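Local coordinates for protein Cap5O (Staphylococcus aureus, PDB 3OJO) that binds NAD and probably oxidises UDP-N-acetyl-mannosamine in the synthesis of the capsular polysaccharide of Staphylococcus aureus, at residues G20-P25 with E162-G167; E172-N177 with F198-M203. All blocks are in the same frame, centred on the assembly; numbering follows the deposited sequence.

Contact 1: G20-P25 with E162-G167; sequences GYIGLP and ERVLPG. With NAD (nicotinamide-adenine-dinucleotide), chain J; PDC (pyridine-2,6-dicarboxylic acid), chain K; PDC (pyridine-2,6-dicarboxylic acid), chain L.
The methyl at the tip of Ile22 carries the tight part of this contact. With CG1 anti to its own carbonyl carbon (chi1 -66°), the side chain reaches across to the 162-167 loop, and Ile22 CD1 lands 3.6 Å from Val164 CG1. The other branch, Ile22 CG2, crosses obliquely over the aliphatic base of Glu162, 3.7 Å from its CG, while the carboxylate beyond forms a salt bridge with Arg178. No hydrogen bond joins the two segments directly; NAD bridges them instead. The amide of Ile22 gives its N-H to the pyrophosphate oxygen NAD O2N (3.0 Å), and that of Val164 grips the carboxamide oxygen NAD O7N at 2.9 Å, which helps to fix the turn of the carboxamide. Away from this buried core the packing loosens. Arg163, partly exposed, points away from the 20-25 turn, and its guanidinium meets two dicarboxylate ligands: NH1 donates to O3 of PDC chain L (2.9 Å) and also forms a salt bridge with Glu218, whereas O2 of PDC chain K lies over one face. A glycine-rich turn entering helix 23-32, with backbone amides on the cofactor pyrophosphate, is the mark of a Rossmann-type NAD-binding domain.

Contact 2: E172-N177 with F198-M203; sequences ELVHNN and FVQGEM
Val174 O, in the last turn of helix 169-175, is the polar hub here, gripped by two successive backbone amides of the facing loop. Gln200 N donates to Val174 O from 2.9 Å, lying above the carbonyl plane, and Gly201 N from 3.2 Å, within that plane; both bonds are moderately bent, with 150° at the hydrogen. A CA-H...O contact from Val199 joins them on the same oxygen. Gly201 lies against the carbonyls of His175 and Asn176, so closely that a beta carbon there would clash with both.

Farther along, Asn177 takes over: its OD1 accepts the N-H of Glu202 at 3.1 Å, with the donor well above the amide plane. Its CA in turn makes a CA-H...O contact with Glu202 O, so side chain and backbone hold the same residue. Asn176 turns the other way, its ND2 giving a weak bond to Glu172 OE2 within its own segment, and Leu173 O is taken by Arg178.

The apolar part is built on the Val174 and Leu173 side chains. Phe198, its CG in the crowded position between backbone N and carbonyl carbon (chi1 62°), meets Val174 CG2 with the ring edge, CD2 being 3.9 Å away. Leu173 crosses the same ring obliquely, CG to CE2 4.0 Å. Toward solvent, Val174 CG1 sits over the centre of the His175 ring, and the extended Gln200 runs alongside both, with its amide plane 80° from that ring.

Helix 23-32 packs against both segments through Met29, which touches Leu173, Val174 and Phe198, and Phe30, set edge-to-face with Phe198. The two segments thereby join the end of helix 169-175, as it passes into strand 178-182, to the loop leading into strand 203-207, parallel to that strand.

From the N terminus, the chain leaves strand 13-17 through the turn into helix 23-32, and 136 residues later contact 1 brings the loop after strand 156-159 back against that turn. Contact 2 is more local: it closes the 20-residue excursion through strand 178-182 and helix 185-195. The two follow one another in series, neither nested nor crossed, with centres about 14 Å apart. Helix 169-175 nevertheless links them, because Leu173 CD1 packs 3.4 Å from Glu162 OE1 and its CD2 lies near Pro25 O. Together they tie the cofactor turn and helix 23-32 to the later strands of the sheet, through helix 169-175.

Contact 1: G20-P25 with E162-G167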
# COMPACT_ATOMS: atom_id res chain seq x y z
N GLY B 20 -24.33 -10.39 18.98
CA GLY B 20 -24.53 -10.03 17.58
C GLY B 20 -23.95 -11.07 16.65
O GLY B 20 -23.94 -12.26 16.99
N TYR B 21 -23.44 -10.62 15.51
CA TYR B 21 -22.84 -11.48 14.47
C TYR B 21 -21.61 -12.25 14.92
O TYR B 21 -21.36 -13.34 14.41
CB TYR B 21 -22.61 -10.70 13.16
CG TYR B 21 -23.90 -10.60 12.37
CD1 TYR B 21 -24.27 -11.61 11.47
CD2 TYR B 21 -24.80 -9.55 12.57
CE1 TYR B 21 -25.48 -11.56 10.78
CE2 TYR B 21 -26.03 -9.50 11.90
CZ TYR B 21 -26.36 -10.50 11.00
OH TYR B 21 -27.56 -10.46 10.33
N ILE B 22 -20.89 -11.72 15.91
CA ILE B 22 -19.71 -12.35 16.51
C ILE B 22 -20.11 -13.22 17.73
O ILE B 22 -19.85 -14.42 17.73
CB ILE B 22 -18.64 -11.27 16.86
CG1 ILE B 22 -18.04 -10.58 15.61
CG2 ILE B 22 -17.58 -11.82 17.78
CD1 ILE B 22 -17.14 -11.45 14.73
N GLY B 23 -20.75 -12.59 18.74
CA GLY B 23 -21.14 -13.20 20.01
C GLY B 23 -22.12 -14.35 19.95
O GLY B 23 -21.89 -15.36 20.62
N LEU B 24 -23.24 -14.20 19.22
CA LEU B 24 -24.25 -15.26 19.14
C LEU B 24 -23.69 -16.56 18.53
O LEU B 24 -23.75 -17.58 19.23
CB LEU B 24 -25.55 -14.80 18.45
CG LEU B 24 -26.67 -15.84 18.35
CD1 LEU B 24 -27.15 -16.28 19.75
CD2 LEU B 24 -27.81 -15.33 17.49
N PRO B 25 -23.09 -16.58 17.31
CA PRO B 25 -22.51 -17.83 16.80
C PRO B 25 -21.43 -18.44 17.70
O PRO B 25 -21.39 -19.67 17.84
CB PRO B 25 -21.93 -17.41 15.44
CG PRO B 25 -22.76 -16.23 15.05
CD PRO B 25 -22.92 -15.49 16.33
N GLU B 162 -11.83 -11.34 16.60
CA GLU B 162 -12.81 -12.16 15.93
C GLU B 162 -13.33 -11.52 14.65
O GLU B 162 -13.73 -10.35 14.64
CB GLU B 162 -13.94 -12.57 16.90
CG GLU B 162 -14.73 -13.78 16.47
CD GLU B 162 -13.95 -15.07 16.38
OE1 GLU B 162 -14.11 -15.91 17.28
OE2 GLU B 162 -13.26 -15.27 15.35
N ARG B 163 -13.29 -12.29 13.57
CA ARG B 163 -13.73 -11.85 12.27
C ARG B 163 -14.47 -13.01 11.65
O ARG B 163 -13.88 -14.08 11.45
CB ARG B 163 -12.52 -11.42 11.43
CG ARG B 163 -12.89 -10.83 10.07
CD ARG B 163 -11.69 -10.24 9.35
NE ARG B 163 -10.60 -11.20 9.21
CZ ARG B 163 -9.31 -10.88 9.15
NH1 ARG B 163 -8.93 -9.60 9.21
NH2 ARG B 163 -8.39 -11.82 9.02
N VAL B 164 -15.78 -12.83 11.43
CA VAL B 164 -16.69 -13.86 10.89
C VAL B 164 -17.00 -13.67 9.41
O VAL B 164 -17.22 -12.53 8.96
CB VAL B 164 -18.00 -14.10 11.72
CG1 VAL B 164 -17.70 -14.58 13.13
CG2 VAL B 164 -18.92 -12.88 11.73
N LEU B 165 -17.04 -14.80 8.68
CA LEU B 165 -17.39 -14.86 7.26
C LEU B 165 -18.89 -15.14 7.18
O LEU B 165 -19.30 -16.27 7.47
CB LEU B 165 -16.62 -16.01 6.57
CG LEU B 165 -16.42 -15.92 5.05
CD1 LEU B 165 -15.12 -16.58 4.66
CD2 LEU B 165 -17.58 -16.58 4.29
N PRO B 166 -19.73 -14.16 6.78
CA PRO B 166 -21.17 -14.45 6.66
C PRO B 166 -21.49 -15.52 5.61
O PRO B 166 -20.84 -15.60 4.57
CB PRO B 166 -21.79 -13.09 6.32
CG PRO B 166 -20.73 -12.09 6.71
CD PRO B 166 -19.43 -12.76 6.43
N GLY B 167 -22.42 -16.41 5.97
CA GLY B 167 -22.82 -17.56 5.17
C GLY B 167 -22.06 -18.81 5.55
O GLY B 167 -22.56 -19.92 5.36
PA NAD J . -23.32 -6.41 16.50
O1A NAD J . -23.85 -5.03 16.53
O2A NAD J . -24.00 -7.24 15.49
O5B NAD J . -23.50 -7.06 17.96
C5B NAD J . -23.21 -6.35 19.13
C4B NAD J . -24.19 -6.79 20.19
O4B NAD J . -23.67 -6.49 21.47
C3B NAD J . -25.56 -6.11 20.06
O3B NAD J . -26.59 -7.09 20.18
C2B NAD J . -25.60 -5.21 21.29
O2B NAD J . -26.91 -5.00 21.79
C1B NAD J . -24.72 -5.96 22.27
N9A NAD J . -24.17 -5.05 23.29
C8A NAD J . -23.73 -3.77 23.09
N7A NAD J . -23.19 -3.30 24.24
C5A NAD J . -23.31 -4.28 25.17
C6A NAD J . -22.94 -4.32 26.52
N6A NAD J . -22.36 -3.24 27.06
N1A NAD J . -23.18 -5.48 27.25
C2A NAD J . -23.76 -6.58 26.65
N3A NAD J . -24.12 -6.53 25.32
C4A NAD J . -23.90 -5.40 24.59
O3 NAD J . -21.72 -6.33 16.27
PN NAD J . -20.84 -7.55 15.70
O1N NAD J . -20.94 -7.52 14.22
O2N NAD J . -21.15 -8.79 16.46
O5D NAD J . -19.36 -7.09 16.04
C5D NAD J . -19.01 -6.55 17.29
C4D NAD J . -17.60 -6.00 17.18
O4D NAD J . -16.69 -7.04 16.85
C3D NAD J . -17.40 -4.99 16.05
O3D NAD J . -17.92 -3.69 16.26
C2D NAD J . -15.90 -5.01 15.95
O2D NAD J . -15.36 -4.45 17.12
C1D NAD J . -15.63 -6.50 16.07
N1N NAD J . -15.56 -7.05 14.70
C2N NAD J . -16.65 -7.62 14.08
C3N NAD J . -16.54 -8.08 12.76
C7N NAD J . -17.53 -9.07 12.22
O7N NAD J . -17.03 -10.19 11.51
N7N NAD J . -18.84 -8.87 12.38
C4N NAD J . -15.32 -7.94 12.07
C5N NAD J . -14.23 -7.33 12.69
C6N NAD J . -14.38 -6.87 14.00
N1 PDC K . -13.44 -10.24 5.65
C2 PDC K . -12.49 -11.16 5.90
C3 PDC K . -12.70 -12.27 6.75
C4 PDC K . -13.97 -12.44 7.28
C5 PDC K . -14.95 -11.46 7.01
C6 PDC K . -14.65 -10.37 6.19
C7 PDC K . -11.19 -10.99 5.31
O1 PDC K . -11.05 -9.98 4.58
O2 PDC K . -10.25 -11.96 5.60
C8 PDC K . -15.66 -9.35 5.92
O3 PDC K . -16.78 -9.41 6.38
O4 PDC K . -15.36 -8.33 5.15
N1 PDC L . -9.75 -7.40 5.01
C2 PDC L . -9.01 -7.14 3.92
C3 PDC L . -7.83 -6.42 4.11
C4 PDC L . -7.56 -5.97 5.43
C5 PDC L . -8.40 -6.29 6.50
C6 PDC L . -9.51 -7.04 6.23
C7 PDC L . -9.52 -7.70 2.63
O1 PDC L . -8.90 -7.55 1.59
O2 PDC L . -10.70 -8.39 2.66
C8 PDC L . -10.50 -7.52 7.21
O3 PDC L . -10.40 -7.29 8.41
O4 PDC L . -11.54 -8.24 6.73

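Contact 2: E172-N177 with F198-M203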
# COMPACT_ATOMS: atom_id res chain seq x y z
N GLU B 172 -16.12 -21.11 9.51
CA GLU B 172 -15.07 -20.10 9.66
C GLU B 172 -14.53 -20.04 11.11
O GLU B 172 -13.34 -19.97 11.29
CB GLU B 172 -15.62 -18.74 9.19
CG GLU B 172 -14.69 -17.56 9.38
CD GLU B 172 -13.88 -17.13 8.18
OE1 GLU B 172 -13.66 -17.97 7.27
OE2 GLU B 172 -13.43 -15.96 8.16
N LEU B 173 -15.39 -20.14 12.11
CA LEU B 173 -15.04 -20.12 13.53
C LEU B 173 -14.13 -21.30 13.93
O LEU B 173 -13.22 -21.12 14.73
CB LEU B 173 -16.35 -20.14 14.33
CG LEU B 173 -16.52 -19.30 15.61
CD1 LEU B 173 -16.13 -17.84 15.41
CD2 LEU B 173 -17.97 -19.35 16.07
N VAL B 174 -14.34 -22.48 13.32
CA VAL B 174 -13.60 -23.72 13.56
C VAL B 174 -12.23 -23.77 12.83
O VAL B 174 -11.20 -24.04 13.47
CB VAL B 174 -14.50 -24.96 13.24
CG1 VAL B 174 -13.70 -26.26 13.16
CG2 VAL B 174 -15.61 -25.11 14.27
N HIS B 175 -12.23 -23.56 11.50
CA HIS B 175 -11.08 -23.70 10.60
C HIS B 175 -10.12 -22.53 10.39
O HIS B 175 -9.01 -22.74 9.89
CB HIS B 175 -11.51 -24.33 9.27
CG HIS B 175 -12.15 -25.66 9.44
ND1 HIS B 175 -13.50 -25.84 9.21
CD2 HIS B 175 -11.62 -26.82 9.87
CE1 HIS B 175 -13.74 -27.12 9.49
NE2 HIS B 175 -12.64 -27.74 9.90
N ASN B 176 -10.51 -21.31 10.78
CA ASN B 176 -9.63 -20.15 10.65
C ASN B 176 -8.49 -20.20 11.65
O ASN B 176 -8.69 -20.61 12.80
CB ASN B 176 -10.40 -18.85 10.91
CG ASN B 176 -11.02 -18.19 9.72
OD1 ASN B 176 -11.17 -18.77 8.64
ND2 ASN B 176 -11.40 -16.93 9.90
N ASN B 177 -7.33 -19.69 11.22
CA ASN B 177 -6.17 -19.50 12.07
C ASN B 177 -6.53 -18.35 13.01
O ASN B 177 -7.25 -17.43 12.64
CB ASN B 177 -4.92 -19.18 11.27
CG ASN B 177 -4.43 -20.31 10.40
OD1 ASN B 177 -4.91 -21.44 10.43
ND2 ASN B 177 -3.41 -20.02 9.60
N PHE B 198 -12.94 -26.24 20.13
CA PHE B 198 -13.46 -26.48 18.77
C PHE B 198 -12.53 -25.98 17.66
O PHE B 198 -12.74 -26.34 16.50
CB PHE B 198 -14.86 -25.83 18.60
CG PHE B 198 -14.86 -24.33 18.76
CD1 PHE B 198 -14.97 -23.74 20.02
CD2 PHE B 198 -14.69 -23.49 17.66
CE1 PHE B 198 -14.92 -22.36 20.17
CE2 PHE B 198 -14.65 -22.10 17.82
CZ PHE B 198 -14.77 -21.55 19.07
N VAL B 199 -11.56 -25.11 17.99
CA VAL B 199 -10.65 -24.55 16.97
C VAL B 199 -9.67 -25.62 16.45
O VAL B 199 -8.84 -26.15 17.21
CB VAL B 199 -9.94 -23.20 17.36
CG1 VAL B 199 -9.01 -22.72 16.24
CG2 VAL B 199 -10.97 -22.13 17.70
N GLN B 200 -9.82 -25.93 15.15
CA GLN B 200 -8.99 -26.87 14.39
C GLN B 200 -7.92 -26.10 13.62
O GLN B 200 -6.90 -26.68 13.23
CB GLN B 200 -9.87 -27.71 13.44
CG GLN B 200 -10.46 -28.94 14.12
CD GLN B 200 -11.65 -29.50 13.37
OE1 GLN B 200 -11.52 -30.06 12.27
NE2 GLN B 200 -12.82 -29.41 13.98
N GLY B 201 -8.14 -24.80 13.42
CA GLY B 201 -7.21 -23.90 12.76
C GLY B 201 -5.98 -23.67 13.63
O GLY B 201 -5.95 -24.08 14.79
N GLU B 202 -4.96 -23.04 13.06
CA GLU B 202 -3.70 -22.76 13.75
C GLU B 202 -3.93 -21.66 14.78
O GLU B 202 -4.70 -20.75 14.53
CB GLU B 202 -2.64 -22.34 12.71
CG GLU B 202 -1.26 -21.99 13.24
CD GLU B 202 -0.37 -21.21 12.28
OE1 GLU B 202 0.52 -20.47 12.77
OE2 GLU B 202 -0.56 -21.34 11.05
N MET B 203 -3.27 -21.76 15.93
CA MET B 203 -3.36 -20.73 16.95
C MET B 203 -2.01 -20.04 17.07
O MET B 203 -1.03 -20.65 17.49
CB MET B 203 -3.84 -21.30 18.29
CG MET B 203 -5.24 -21.83 18.22
SD MET B 203 -5.98 -21.85 19.85
CE MET B 203 -6.79 -23.41 19.78